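Local structure of proto-oncogene tyrosine-protein kinase receptor Ret (7AMK) at residues 7-11 with 22-26; 126-131 with 164-168; 199-205 with 220-226. The protein probably acts as a cell-surface receptor tyrosine kinase whose cadherin-like extracellular domains help recognise GDNF bound to the GFR alpha 1 co-receptor. The protein carries 4 engineered substitutions. All blocks are in the same frame, centred on the assembly; numbering follows the deposited sequence.

Interaction 1 (7-11 with 22-26); sequences LYTEN and LLQVI
The phenolic oxygen of Y8 is gripped from two directions: the backbone N of I26 donates to Y8 OH over 3.0 Å at an N-H...O angle of 166°, nearly straight, and a water also donates to Y8 OH at 3.0 Å. That water makes a second, weak bond to I26 O, so hydroxyl, solvent and backbone close a small ring. The tyrosine reaches this spot because CG stands anti to its own carbonyl carbon (chi1 -68°), sending the ring across to the chain where 22-26 has left its strand. Over one ring face, toward its margin, sits V25 CG2, 4.2 Å from Y8 CE1. A tyrosine suits the place: its hydrocarbon part is buried against aliphatic neighbours, while its hydroxyl accepts the backbone N-H of I26.

Further along, L23 reaches between the segments. Its CD2 lies 4.1 Å from E10 CB and 4.3 Å from Y8 CB, so one methyl serves both residues as the leucine and glutamate chains slide past each other. E10 offers its aliphatic CB and CG to L23, then bends at chi2 (-66°). Its carboxylate turns back, E10 OE1 accepting N11 N at 2.9 Å through the anti lone pair, while OE2 forms a salt bridge with R154. The two strands belong to separate sheets of the first cadherin-like domain: 7-11 bonds to strand 106-114, and L22 pairs with L60, so side chains rather than backbone pairs span their 8.0 Å separation. The chemistry therefore divides in two: an apolar centre, in which Y8 and L23 join edge strands of two sheets, and a polar side, where E10 meets R154 and ties this domain to the following cadherin domain.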
ATOM      1  N   LEU A   7     -36.312  22.335  20.714  1.00 26.62           N
ATOM      2  CA  LEU A   7     -37.706  22.422  20.306  0.63 27.52           C
ATOM      3  C   LEU A   7     -38.600  22.296  21.530  1.00 23.60           C
ATOM      4  O   LEU A   7     -38.418  21.391  22.345  1.00 25.94           O
ATOM      5  CB  LEU A   7     -38.028  21.328  19.286  0.63 30.04           C
ATOM      6  CG  LEU A   7     -39.488  21.108  18.899  0.63 31.34           C
ATOM      7  CD1 LEU A   7     -39.996  22.307  18.156  0.63 25.43           C
ATOM      8  CD2 LEU A   7     -39.620  19.862  18.047  0.63 30.03           C
ATOM      9  N   TYR A   8     -39.555  23.208  21.664  1.00 27.21           N
ATOM     10  CA  TYR A   8     -40.589  23.092  22.681  1.00 21.66           C
ATOM     11  C   TYR A   8     -41.910  22.822  21.982  1.00 26.65           C
ATOM     12  O   TYR A   8     -42.122  23.251  20.843  1.00 26.12           O
ATOM     13  CB  TYR A   8     -40.699  24.346  23.548  1.00 24.78           C
ATOM     14  CG  TYR A   8     -39.514  24.594  24.452  1.00 19.74           C
ATOM     15  CD1 TYR A   8     -38.382  25.260  23.982  1.00 23.33           C
ATOM     16  CD2 TYR A   8     -39.529  24.176  25.778  1.00 22.38           C
ATOM     17  CE1 TYR A   8     -37.294  25.479  24.803  1.00 19.77           C
ATOM     18  CE2 TYR A   8     -38.450  24.398  26.615  1.00 17.33           C
ATOM     19  CZ  TYR A   8     -37.338  25.037  26.122  1.00 16.19           C
ATOM     20  OH  TYR A   8     -36.272  25.253  26.944  1.00 20.21           O
ATOM     21  N   THR A   9     -42.797  22.091  22.655  1.00 19.75           N
ATOM     22  CA  THR A   9     -44.104  21.823  22.076  1.00 31.95           C
ATOM     23  C   THR A   9     -45.165  21.900  23.158  1.00 30.92           C
ATOM     24  O   THR A   9     -44.893  21.681  24.339  1.00 29.34           O
ATOM     25  CB  THR A   9     -44.175  20.453  21.363  1.00 32.08           C
ATOM     26  OG1 THR A   9     -44.011  19.388  22.316  1.00 30.67           O
ATOM     27  CG2 THR A   9     -43.089  20.355  20.323  1.00 25.16           C
ATOM     28  N   GLU A  10     -46.378  22.237  22.735  1.00 31.99           N
ATOM     29  CA  GLU A  10     -47.533  22.218  23.613  1.00 28.80           C
ATOM     30  C   GLU A  10     -48.782  22.368  22.761  1.00 31.08           C
ATOM     31  O   GLU A  10     -48.714  22.733  21.584  1.00 27.68           O
ATOM     32  CB  GLU A  10     -47.467  23.318  24.680  1.00 25.91           C
ATOM     33  CG  GLU A  10     -47.020  22.833  26.067  1.00 29.54           C
ATOM     34  CD  GLU A  10     -48.019  21.868  26.738  1.00 40.14           C
ATOM     35  OE1 GLU A  10     -49.085  21.544  26.147  1.00 42.61           O
ATOM     36  OE2 GLU A  10     -47.732  21.433  27.871  1.00 27.98           O
ATOM     37  N   ASN A  11     -49.915  22.038  23.367  1.00 28.19           N
ATOM     38  CA  ASN A  11     -51.223  22.253  22.775  1.00 31.99           C
ATOM     39  C   ASN A  11     -51.840  23.515  23.360  1.00 30.37           C
ATOM     40  O   ASN A  11     -51.621  23.853  24.529  1.00 28.08           O
ATOM     41  CB  ASN A  11     -52.140  21.059  23.044  1.00 26.55           C
ATOM     42  CG  ASN A  11     -51.502  19.749  22.655  1.00 35.92           C
ATOM     43  OD1 ASN A  11     -50.965  19.618  21.559  1.00 41.43           O
ATOM     44  ND2 ASN A  11     -51.529  18.781  23.562  1.00 31.37           N
ATOM     45  N   LEU A  22     -48.046  29.034  29.510  1.00 25.99           N
ATOM     46  CA  LEU A  22     -47.987  27.938  28.541  1.00 24.93           C
ATOM     47  C   LEU A  22     -46.776  27.041  28.744  1.00 23.12           C
ATOM     48  O   LEU A  22     -46.899  25.807  28.747  1.00 24.45           O
ATOM     49  CB  LEU A  22     -47.968  28.489  27.104  1.00 20.74           C
ATOM     50  CG  LEU A  22     -49.149  29.379  26.701  1.00 32.46           C
ATOM     51  CD1 LEU A  22     -48.980  29.948  25.284  1.00 23.17           C
ATOM     52  CD2 LEU A  22     -50.493  28.636  26.824  1.00 28.86           C
ATOM     53  N   LEU A  23     -45.603  27.639  28.906  1.00 19.10           N
ATOM     54  CA  LEU A  23     -44.373  26.884  29.085  1.00 22.94           C
ATOM     55  C   LEU A  23     -43.275  27.882  29.423  1.00 18.62           C
ATOM     56  O   LEU A  23     -43.464  29.096  29.325  1.00 21.95           O
ATOM     57  CB  LEU A  23     -44.016  26.060  27.834  1.00 17.48           C
ATOM     58  CG  LEU A  23     -44.002  26.799  26.480  1.00 21.38           C
ATOM     59  CD1 LEU A  23     -42.703  27.603  26.211  1.00 17.84           C
ATOM     60  CD2 LEU A  23     -44.285  25.836  25.332  1.00 25.81           C
ATOM     61  N   GLN A  24     -42.128  27.348  29.829  1.00 23.08           N
ATOM     62  CA  GLN A  24     -40.966  28.133  30.222  1.00 17.89           C
ATOM     63  C   GLN A  24     -39.758  27.707  29.393  1.00 20.47           C
ATOM     64  O   GLN A  24     -39.340  26.543  29.454  1.00 18.67           O
ATOM     65  CB  GLN A  24     -40.682  27.959  31.709  1.00 18.28           C
ATOM     66  CG  GLN A  24     -39.507  28.803  32.183  1.00 20.37           C
ATOM     67  CD  GLN A  24     -39.088  28.413  33.581  1.00 25.62           C
ATOM     68  OE1 GLN A  24     -39.844  27.750  34.288  1.00 26.33           O
ATOM     69  NE2 GLN A  24     -37.868  28.805  33.983  1.00 21.45           N
ATOM     70  N   VAL A  25     -39.242  28.638  28.581  1.00 21.40           N
ATOM     71  CA  VAL A  25     -38.014  28.452  27.803  1.00 17.44           C
ATOM     72  C   VAL A  25     -36.823  28.611  28.735  1.00 20.20           C
ATOM     73  O   VAL A  25     -36.754  29.581  29.505  1.00 20.07           O
ATOM     74  CB  VAL A  25     -37.929  29.488  26.669  1.00 19.37           C
ATOM     75  CG1 VAL A  25     -36.557  29.481  26.022  1.00 18.28           C
ATOM     76  CG2 VAL A  25     -39.007  29.265  25.644  1.00 18.22           C
ATOM     77  N   ILE A  26     -35.862  27.685  28.654  1.00 17.26           N
ATOM     78  CA  ILE A  26     -34.695  27.672  29.532  1.00 20.29           C
ATOM     79  C   ILE A  26     -33.456  28.111  28.762  1.00 21.09           C
ATOM     80  O   ILE A  26     -33.211  27.643  27.640  1.00 17.29           O
ATOM     81  CB  ILE A  26     -34.457  26.286  30.149  1.00 19.32           C
ATOM     82  CG1 ILE A  26     -35.683  25.838  30.927  1.00 18.97           C
ATOM     83  CG2 ILE A  26     -33.186  26.304  31.032  1.00 16.44           C
ATOM     84  CD1 ILE A  26     -35.858  26.576  32.214  1.00 21.54           C
TER
HETATM   85  O   HOH W   1     -33.568  25.063  25.551  1.00 27.64           O

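Interaction 2 (126-131 with 164-168); sequences LSTLCF and YTISY
Y164 and L129 begin a contact in which the short helix 126-130 packs on the edge strand 165-170 of the mixed sheet of the cadherin domain, helix and strand directions 64° apart. The helix is also stapled to that sheet by the C130-C207 disulfide. At Y164 the ring presents its edge: L129 CD2 lies near the ring plane, 3.7 Å from Y164 CD2, and the end of L126 lies obliquely to the same ring. The hydroxyl of Y164 is hydrogen-bonded to E212, so its ring can serve the apolar seam while its polar end is satisfied.

I166 comes next on the same side of the strand. Its CD1 touches L129 CG at 3.7 Å; a branched, slim aliphatic chain suits the place, meeting the fork of the leucine, which a CG anti to the backbone N (chi1 169°) carries toward both I166 and Y164.

Y168 brings the polar part. Its OH donates 2.7 Å to C130 O, in the carbonyl plane and on a lone pair, and a water donates to both L129 O and Y168 OH. At the C-terminal end of a helix, carbonyls short of in-helix donors are probably good acceptors, which suits a tyrosine hydroxyl. A phenylalanine here would probably leave the carbonyl of C130 without this donor and the water without one of its two anchors. The ring edge of Y168 is turned toward the face of F131 in an offset edge-to-face pair, planes at 72°, with Y168 CE2 4.0 Å from F131 CE1.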
ATOM      1  N   LEU A 126     -53.492  11.036  34.608  1.00 26.42           N
ATOM      2  CA  LEU A 126     -52.444  11.556  35.477  1.00 25.34           C
ATOM      3  C   LEU A 126     -51.118  11.617  34.750  1.00 25.78           C
ATOM      4  O   LEU A 126     -50.367  12.585  34.905  1.00 22.49           O
ATOM      5  CB  LEU A 126     -52.305  10.704  36.747  1.00 26.16           C
ATOM      6  CG  LEU A 126     -53.428  10.922  37.776  1.00 37.99           C
ATOM      7  CD1 LEU A 126     -53.124  10.257  39.117  1.00 41.40           C
ATOM      8  CD2 LEU A 126     -53.743  12.412  37.972  1.00 36.45           C
ATOM      9  N   SER A 127     -50.825  10.602  33.932  1.00 23.97           N
ATOM     10  CA  SER A 127     -49.556  10.600  33.215  1.00 30.49           C
ATOM     11  C   SER A 127     -49.431  11.812  32.298  1.00 23.66           C
ATOM     12  O   SER A 127     -48.370  12.440  32.240  1.00 22.34           O
ATOM     13  CB  SER A 127     -49.394   9.296  32.431  1.00 26.34           C
ATOM     14  OG  SER A 127     -50.449   9.123  31.520  1.00 32.63           O
ATOM     15  N   THR A 128     -50.521  12.178  31.601  1.00 26.44           N
ATOM     16  CA  THR A 128     -50.500  13.361  30.745  1.00 22.76           C
ATOM     17  C   THR A 128     -50.353  14.631  31.570  1.00 28.44           C
ATOM     18  O   THR A 128     -49.634  15.551  31.172  1.00 26.71           O
ATOM     19  CB  THR A 128     -51.784  13.448  29.902  1.00 31.38           C
ATOM     20  OG1 THR A 128     -52.045  12.195  29.259  1.00 29.15           O
ATOM     21  CG2 THR A 128     -51.647  14.540  28.837  1.00 26.16           C
ATOM     22  N   LEU A 129     -51.066  14.717  32.701  1.00 28.74           N
ATOM     23  CA  LEU A 129     -50.940  15.887  33.564  1.00 21.78           C
ATOM     24  C   LEU A 129     -49.498  16.094  34.005  1.00 23.24           C
ATOM     25  O   LEU A 129     -49.014  17.233  34.081  1.00 22.59           O
ATOM     26  CB  LEU A 129     -51.846  15.735  34.786  1.00 23.41           C
ATOM     27  CG  LEU A 129     -51.634  16.761  35.911  1.00 31.45           C
ATOM     28  CD1 LEU A 129     -51.943  18.208  35.461  1.00 28.56           C
ATOM     29  CD2 LEU A 129     -52.457  16.400  37.139  1.00 27.11           C
ATOM     30  N   CYS A 130     -48.804  14.998  34.291  1.00 23.98           N
ATOM     31  CA  CYS A 130     -47.448  14.970  34.809  1.00 19.23           C
ATOM     32  C   CYS A 130     -46.382  15.245  33.746  1.00 19.67           C
ATOM     33  O   CYS A 130     -45.467  16.044  33.975  1.00 19.47           O
ATOM     34  CB  CYS A 130     -47.214  13.604  35.458  1.00 22.95           C
ATOM     35  SG  CYS A 130     -47.872  13.539  37.146  1.00 21.86           S
ATOM     36  N   PHE A 131     -46.467  14.574  32.596  1.00 21.42           N
ATOM     37  CA  PHE A 131     -45.363  14.555  31.646  1.00 25.51           C
ATOM     38  C   PHE A 131     -45.867  14.717  30.224  1.00 30.11           C
ATOM     39  O   PHE A 131     -46.862  14.092  29.842  1.00 34.55           O
ATOM     40  CB  PHE A 131     -44.557  13.253  31.719  1.00 16.50           C
ATOM     41  CG  PHE A 131     -43.892  13.010  33.037  1.00 16.40           C
ATOM     42  CD1 PHE A 131     -42.732  13.695  33.392  1.00 15.67           C
ATOM     43  CD2 PHE A 131     -44.386  12.050  33.903  1.00 17.20           C
ATOM     44  CE1 PHE A 131     -42.110  13.438  34.604  1.00 15.73           C
ATOM     45  CE2 PHE A 131     -43.752  11.789  35.119  1.00 17.80           C
ATOM     46  CZ  PHE A 131     -42.619  12.495  35.469  1.00 16.51           C
ATOM     47  N   TYR A 164     -55.276  20.037  42.297  1.00 42.00           N
ATOM     48  CA  TYR A 164     -54.264  19.011  42.514  1.00 37.20           C
ATOM     49  C   TYR A 164     -52.959  19.673  42.928  1.00 38.27           C
ATOM     50  O   TYR A 164     -52.603  20.724  42.398  1.00 43.01           O
ATOM     51  CB  TYR A 164     -54.037  18.179  41.245  1.00 32.06           C
ATOM     52  CG  TYR A 164     -55.154  17.220  40.917  1.00 33.15           C
ATOM     53  CD1 TYR A 164     -56.208  17.031  41.800  1.00 32.89           C
ATOM     54  CD2 TYR A 164     -55.152  16.494  39.733  1.00 33.08           C
ATOM     55  CE1 TYR A 164     -57.220  16.156  41.515  1.00 38.26           C
ATOM     56  CE2 TYR A 164     -56.180  15.608  39.437  1.00 31.70           C
ATOM     57  CZ  TYR A 164     -57.206  15.447  40.336  1.00 33.22           C
ATOM     58  OH  TYR A 164     -58.228  14.571  40.068  1.00 36.26           O
ATOM     59  N   THR A 165     -52.245  19.064  43.870  1.00 32.27           N
ATOM     60  CA  THR A 165     -50.870  19.466  44.134  1.00 37.11           C
ATOM     61  C   THR A 165     -49.927  18.526  43.392  1.00 29.14           C
ATOM     62  O   THR A 165     -50.157  17.316  43.332  1.00 28.64           O
ATOM     63  CB  THR A 165     -50.554  19.458  45.625  1.00 30.37           C
ATOM     64  OG1 THR A 165     -50.697  18.128  46.122  1.00 48.48           O
ATOM     65  CG2 THR A 165     -51.502  20.377  46.357  1.00 38.35           C
ATOM     66  N   ILE A 166     -48.866  19.089  42.828  1.00 28.08           N
ATOM     67  CA  ILE A 166     -47.955  18.359  41.955  1.00 26.57           C
ATOM     68  C   ILE A 166     -46.534  18.694  42.364  1.00 27.68           C
ATOM     69  O   ILE A 166     -46.156  19.869  42.364  1.00 36.36           O
ATOM     70  CB  ILE A 166     -48.161  18.713  40.473  1.00 30.54           C
ATOM     71  CG1 ILE A 166     -49.607  18.520  40.046  1.00 28.60           C
ATOM     72  CG2 ILE A 166     -47.259  17.857  39.593  1.00 30.23           C
ATOM     73  CD1 ILE A 166     -49.823  18.675  38.541  1.00 39.46           C
ATOM     74  N   SER A 167     -45.744  17.682  42.696  1.00 23.75           N
ATOM     75  CA  SER A 167     -44.325  17.910  42.923  1.00 26.07           C
ATOM     76  C   SER A 167     -43.516  16.894  42.115  1.00 21.93           C
ATOM     77  O   SER A 167     -44.023  15.836  41.743  1.00 23.38           O
ATOM     78  CB  SER A 167     -44.005  17.863  44.429  1.00 23.49           C
ATOM     79  OG  SER A 167     -44.280  16.605  45.011  1.00 34.33           O
ATOM     80  N   TYR A 168     -42.265  17.230  41.816  1.00 20.59           N
ATOM     81  CA  TYR A 168     -41.396  16.364  41.025  1.00 18.81           C
ATOM     82  C   TYR A 168     -40.125  16.057  41.803  1.00 18.79           C
ATOM     83  O   TYR A 168     -39.711  16.832  42.667  1.00 19.41           O
ATOM     84  CB  TYR A 168     -41.023  17.013  39.679  1.00 17.71           C
ATOM     85  CG  TYR A 168     -42.183  17.173  38.754  1.00 17.69           C
ATOM     86  CD1 TYR A 168     -42.994  18.300  38.814  1.00 18.29           C
ATOM     87  CD2 TYR A 168     -42.504  16.184  37.822  1.00 17.24           C
ATOM     88  CE1 TYR A 168     -44.077  18.454  37.963  1.00 18.40           C
ATOM     89  CE2 TYR A 168     -43.574  16.315  37.000  1.00 17.41           C
ATOM     90  CZ  TYR A 168     -44.370  17.455  37.073  1.00 18.19           C
ATOM     91  OH  TYR A 168     -45.448  17.589  36.226  1.00 18.25           O
TER
HETATM   92  O   HOH W   2     -47.704  19.234  35.369  1.00 22.28           O

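Interaction 3 (199-205 with 220-226); sequences EVYHLDI and RSLHVNI
H202 and H223 sit opposite each other as a non-hydrogen-bonded pair of the antiparallel strands, their side chains side by side and pointing the same way. The rings stand obliquely at 66°, with H202 ND1 and H223 ND1 5.5 Å apart; the charge of either is not seen. V200 supplies the apolar partner: its CG1, anti to the backbone N (chi1 177°), lies 3.5 Å from H223 ND1 and also over one face of the H202 ring. On this same face V200 and N225 pack against V369 of the second subunit.

The other face carries L203, I205, L222 and V224, all buried, with partly exposed Y201, which meets F178 edge-to-face, and R220, whose guanidinium bonds to the E133 carbonyl. L203 CD1 meets V224 CG2 at 3.7 Å, and I226 CG1 lies in the plane of the Y201 ring, 3.8 Å from Y201 CD1. Leucine and beta-branched side chains suit a strand face that fills a sandwich interior.

Backbone bonds knit the hairpin 200-210/215-227: Y201 N donates to V224 O at 2.9 Å, and L203 and L222 bond both ways. Near the end, E199 O takes I226 N, and a water donates to both E199 O and N225 OD1. E199's carboxylate salt-bridges R311 in the third cadherin-like domain. With 139-141 parallel to 215-227 and 165-170 beyond 200-210, this is one sheet of the cadherin-type beta sandwich, built on this hairpin.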
ATOM      1  N   GLU A 199     -21.093  10.095  28.879  1.00 20.67           N
ATOM      2  CA  GLU A 199     -21.651  10.858  27.766  1.00 23.30           C
ATOM      3  C   GLU A 199     -23.172  10.932  27.785  1.00 16.68           C
ATOM      4  O   GLU A 199     -23.733  11.701  27.004  1.00 14.94           O
ATOM      5  CB  GLU A 199     -21.225  10.258  26.404  1.00 21.10           C
ATOM      6  CG  GLU A 199     -19.716   9.901  26.263  1.00 32.32           C
ATOM      7  CD  GLU A 199     -19.328   9.536  24.832  1.00 40.17           C
ATOM      8  OE1 GLU A 199     -19.827  10.196  23.886  1.00 36.51           O
ATOM      9  OE2 GLU A 199     -18.522   8.583  24.656  1.00 45.84           O
ATOM     10  N   VAL A 200     -23.840  10.139  28.623  1.00 14.66           N
ATOM     11  CA  VAL A 200     -25.301  10.080  28.699  1.00 15.31           C
ATOM     12  C   VAL A 200     -25.686   9.800  30.144  1.00 19.09           C
ATOM     13  O   VAL A 200     -25.237   8.808  30.727  1.00 15.57           O
ATOM     14  CB  VAL A 200     -25.902   8.972  27.808  1.00 25.04           C
ATOM     15  CG1 VAL A 200     -27.419   8.932  28.001  1.00 26.21           C
ATOM     16  CG2 VAL A 200     -25.566   9.141  26.326  1.00 17.90           C
ATOM     17  N   TYR A 201     -26.516  10.643  30.731  1.00 15.37           N
ATOM     18  CA  TYR A 201     -27.048  10.343  32.050  1.00 16.62           C
ATOM     19  C   TYR A 201     -28.485   9.858  31.913  1.00 14.35           C
ATOM     20  O   TYR A 201     -29.321  10.537  31.317  1.00 16.02           O
ATOM     21  CB  TYR A 201     -26.971  11.552  32.965  1.00 16.32           C
ATOM     22  CG  TYR A 201     -25.602  11.804  33.541  1.00 20.69           C
ATOM     23  CD1 TYR A 201     -24.657  12.549  32.847  1.00 14.11           C
ATOM     24  CD2 TYR A 201     -25.265  11.305  34.792  1.00 21.49           C
ATOM     25  CE1 TYR A 201     -23.429  12.761  33.360  1.00 19.29           C
ATOM     26  CE2 TYR A 201     -24.050  11.532  35.328  1.00 24.24           C
ATOM     27  CZ  TYR A 201     -23.122  12.263  34.617  1.00 33.56           C
ATOM     28  OH  TYR A 201     -21.898  12.509  35.196  1.00 28.32           O
ATOM     29  N   HIS A 202     -28.755   8.680  32.453  1.00 14.91           N
ATOM     30  CA  HIS A 202     -30.102   8.138  32.509  1.00 17.45           C
ATOM     31  C   HIS A 202     -30.778   8.611  33.784  1.00 18.05           C
ATOM     32  O   HIS A 202     -30.220   8.482  34.880  1.00 19.96           O
ATOM     33  CB  HIS A 202     -30.084   6.612  32.460  1.00 17.42           C
ATOM     34  CG  HIS A 202     -29.594   6.058  31.158  1.00 22.42           C
ATOM     35  ND1 HIS A 202     -30.361   6.066  30.008  1.00 21.52           N
ATOM     36  CD2 HIS A 202     -28.408   5.495  30.817  1.00 20.79           C
ATOM     37  CE1 HIS A 202     -29.671   5.521  29.019  1.00 20.63           C
ATOM     38  NE2 HIS A 202     -28.486   5.165  29.483  1.00 23.26           N
ATOM     39  N   LEU A 203     -31.958   9.185  33.629  1.00 13.89           N
ATOM     40  CA  LEU A 203     -32.706   9.768  34.730  1.00 18.53           C
ATOM     41  C   LEU A 203     -34.101   9.165  34.738  1.00 19.28           C
ATOM     42  O   LEU A 203     -34.667   8.848  33.682  1.00 16.02           O
ATOM     43  CB  LEU A 203     -32.796  11.314  34.614  1.00 13.22           C
ATOM     44  CG  LEU A 203     -31.471  12.105  34.615  1.00 17.58           C
ATOM     45  CD1 LEU A 203     -31.684  13.649  34.521  1.00 12.97           C
ATOM     46  CD2 LEU A 203     -30.683  11.778  35.881  1.00 22.91           C
ATOM     47  N   ASP A 204     -34.618   8.960  35.943  1.00 17.95           N
ATOM     48  CA  ASP A 204     -36.019   8.645  36.169  1.00 19.89           C
ATOM     49  C   ASP A 204     -36.622   9.775  36.997  1.00 19.00           C
ATOM     50  O   ASP A 204     -36.189  10.020  38.129  1.00 15.68           O
ATOM     51  CB  ASP A 204     -36.185   7.286  36.870  1.00 18.77           C
ATOM     52  CG  ASP A 204     -37.466   6.547  36.431  1.00 19.38           C
ATOM     53  OD1 ASP A 204     -38.070   6.933  35.415  1.00 22.11           O
ATOM     54  OD2 ASP A 204     -37.879   5.580  37.105  1.00 24.80           O
ATOM     55  N   ILE A 205     -37.594  10.489  36.402  1.00 19.67           N
ATOM     56  CA  ILE A 205     -38.355  11.558  37.047  1.00 16.56           C
ATOM     57  C   ILE A 205     -39.617  10.960  37.679  1.00 24.15           C
ATOM     58  O   ILE A 205     -40.294  10.125  37.067  1.00 17.53           O
ATOM     59  CB  ILE A 205     -38.714  12.643  36.009  1.00 17.75           C
ATOM     60  CG1 ILE A 205     -37.458  13.182  35.308  1.00 24.20           C
ATOM     61  CG2 ILE A 205     -39.494  13.802  36.634  1.00 20.32           C
ATOM     62  CD1 ILE A 205     -36.351  13.660  36.260  1.00 19.78           C
ATOM     63  N   ARG A 220     -41.201   8.595  34.831  1.00 20.56           N
ATOM     64  CA  ARG A 220     -40.853   8.869  33.441  1.00 21.34           C
ATOM     65  C   ARG A 220     -39.344   8.742  33.275  1.00 20.36           C
ATOM     66  O   ARG A 220     -38.570   9.435  33.946  1.00 20.99           O
ATOM     67  CB  ARG A 220     -41.325  10.267  33.036  1.00 21.35           C
ATOM     68  CG  ARG A 220     -40.975  10.672  31.611  1.00 39.10           C
ATOM     69  CD  ARG A 220     -41.125   9.485  30.677  1.00 40.86           C
ATOM     70  NE  ARG A 220     -41.337   9.904  29.301  1.00 53.48           N
ATOM     71  CZ  ARG A 220     -42.436   9.646  28.607  1.00 52.73           C
ATOM     72  NH1 ARG A 220     -43.419   8.924  29.118  1.00 49.42           N
ATOM     73  NH2 ARG A 220     -42.546  10.124  27.367  1.00 45.65           N
ATOM     74  N   SER A 221     -38.927   7.859  32.389  1.00 15.25           N
ATOM     75  CA  SER A 221     -37.514   7.655  32.108  1.00 17.92           C
ATOM     76  C   SER A 221     -37.030   8.636  31.039  1.00 20.98           C
ATOM     77  O   SER A 221     -37.642   8.736  29.979  1.00 23.81           O
ATOM     78  CB  SER A 221     -37.300   6.224  31.625  1.00 18.21           C
ATOM     79  OG  SER A 221     -35.933   5.922  31.561  1.00 27.11           O
ATOM     80  N   LEU A 222     -35.952   9.370  31.315  1.00 15.28           N
ATOM     81  CA  LEU A 222     -35.331  10.167  30.270  1.00 16.80           C
ATOM     82  C   LEU A 222     -33.816  10.156  30.452  1.00 18.61           C
ATOM     83  O   LEU A 222     -33.280   9.520  31.362  1.00 15.77           O
ATOM     84  CB  LEU A 222     -35.900  11.586  30.244  1.00 18.97           C
ATOM     85  CG  LEU A 222     -35.511  12.527  31.377  1.00 25.49           C
ATOM     86  CD1 LEU A 222     -35.804  13.979  31.000  1.00 23.28           C
ATOM     87  CD2 LEU A 222     -36.260  12.114  32.641  1.00 22.83           C
ATOM     88  N   HIS A 223     -33.111  10.851  29.562  1.00 16.82           N
ATOM     89  CA  HIS A 223     -31.665  10.918  29.703  1.00 15.43           C
ATOM     90  C   HIS A 223     -31.157  12.225  29.137  1.00 13.65           C
ATOM     91  O   HIS A 223     -31.789  12.834  28.264  1.00 14.78           O
ATOM     92  CB  HIS A 223     -30.972   9.731  29.024  1.00 18.75           C
ATOM     93  CG  HIS A 223     -31.059   9.743  27.533  1.00 19.82           C
ATOM     94  ND1 HIS A 223     -30.235  10.527  26.749  1.00 27.37           N
ATOM     95  CD2 HIS A 223     -31.837   9.043  26.678  1.00 27.84           C
ATOM     96  CE1 HIS A 223     -30.509  10.315  25.476  1.00 24.31           C
ATOM     97  NE2 HIS A 223     -31.481   9.424  25.404  1.00 33.08           N
ATOM     98  N   VAL A 224     -30.001  12.650  29.644  1.00 14.64           N
ATOM     99  CA  VAL A 224     -29.376  13.914  29.272  1.00 12.82           C
ATOM    100  C   VAL A 224     -28.112  13.592  28.476  1.00 13.32           C
ATOM    101  O   VAL A 224     -27.283  12.791  28.921  1.00 13.20           O
ATOM    102  CB  VAL A 224     -29.063  14.781  30.512  1.00 13.18           C
ATOM    103  CG1 VAL A 224     -28.385  16.089  30.104  1.00 13.07           C
ATOM    104  CG2 VAL A 224     -30.350  15.036  31.409  1.00 12.59           C
ATOM    105  N   ASN A 225     -27.979  14.188  27.297  1.00 13.27           N
ATOM    106  CA  ASN A 225     -26.782  13.987  26.495  1.00 13.82           C
ATOM    107  C   ASN A 225     -25.712  14.981  26.933  1.00 14.21           C
ATOM    108  O   ASN A 225     -26.029  16.121  27.261  1.00 14.17           O
ATOM    109  CB  ASN A 225     -27.080  14.160  25.003  1.00 17.07           C
ATOM    110  CG  ASN A 225     -28.047  13.092  24.451  1.00 18.03           C
ATOM    111  OD1 ASN A 225     -27.704  11.921  24.357  1.00 20.23           O
ATOM    112  ND2 ASN A 225     -29.242  13.516  24.067  1.00 17.74           N
ATOM    113  N   ILE A 226     -24.457  14.528  27.012  1.00 14.70           N
ATOM    114  CA  ILE A 226     -23.339  15.391  27.407  1.00 15.31           C
ATOM    115  C   ILE A 226     -22.491  15.676  26.176  1.00 17.46           C
ATOM    116  O   ILE A 226     -21.919  14.752  25.575  1.00 16.62           O
ATOM    117  CB  ILE A 226     -22.476  14.779  28.523  1.00 15.49           C
ATOM    118  CG1 ILE A 226     -23.315  14.315  29.741  1.00 14.82           C
ATOM    119  CG2 ILE A 226     -21.403  15.791  28.948  1.00 16.30           C
ATOM    120  CD1 ILE A 226     -24.140  15.404  30.462  1.00 14.55           C
TER
HETATM  121  O   HOH W   3     -24.699  11.830  24.389  1.00 19.01           O

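The three contacts follow one another along the chain, interaction 1 in the first cadherin-like domain and interaction 3 in the cadherin domain that comes next. Interaction 2 joins helix 126-130 to the edge strand of the same sheet that holds the hairpin of interaction 3; their centres lie 19 Å apart and they touch, F131 CE1 packing on I205 CG2 at 3.3 Å. Interaction 1 is 16 Å from interaction 2 between centres and does not touch it, yet R154 bridges their neighbourhoods, pairing with E10 and bonding the T128 carbonyl. Together they are consistent with the two domains packing together at the N-terminal end of an extended receptor.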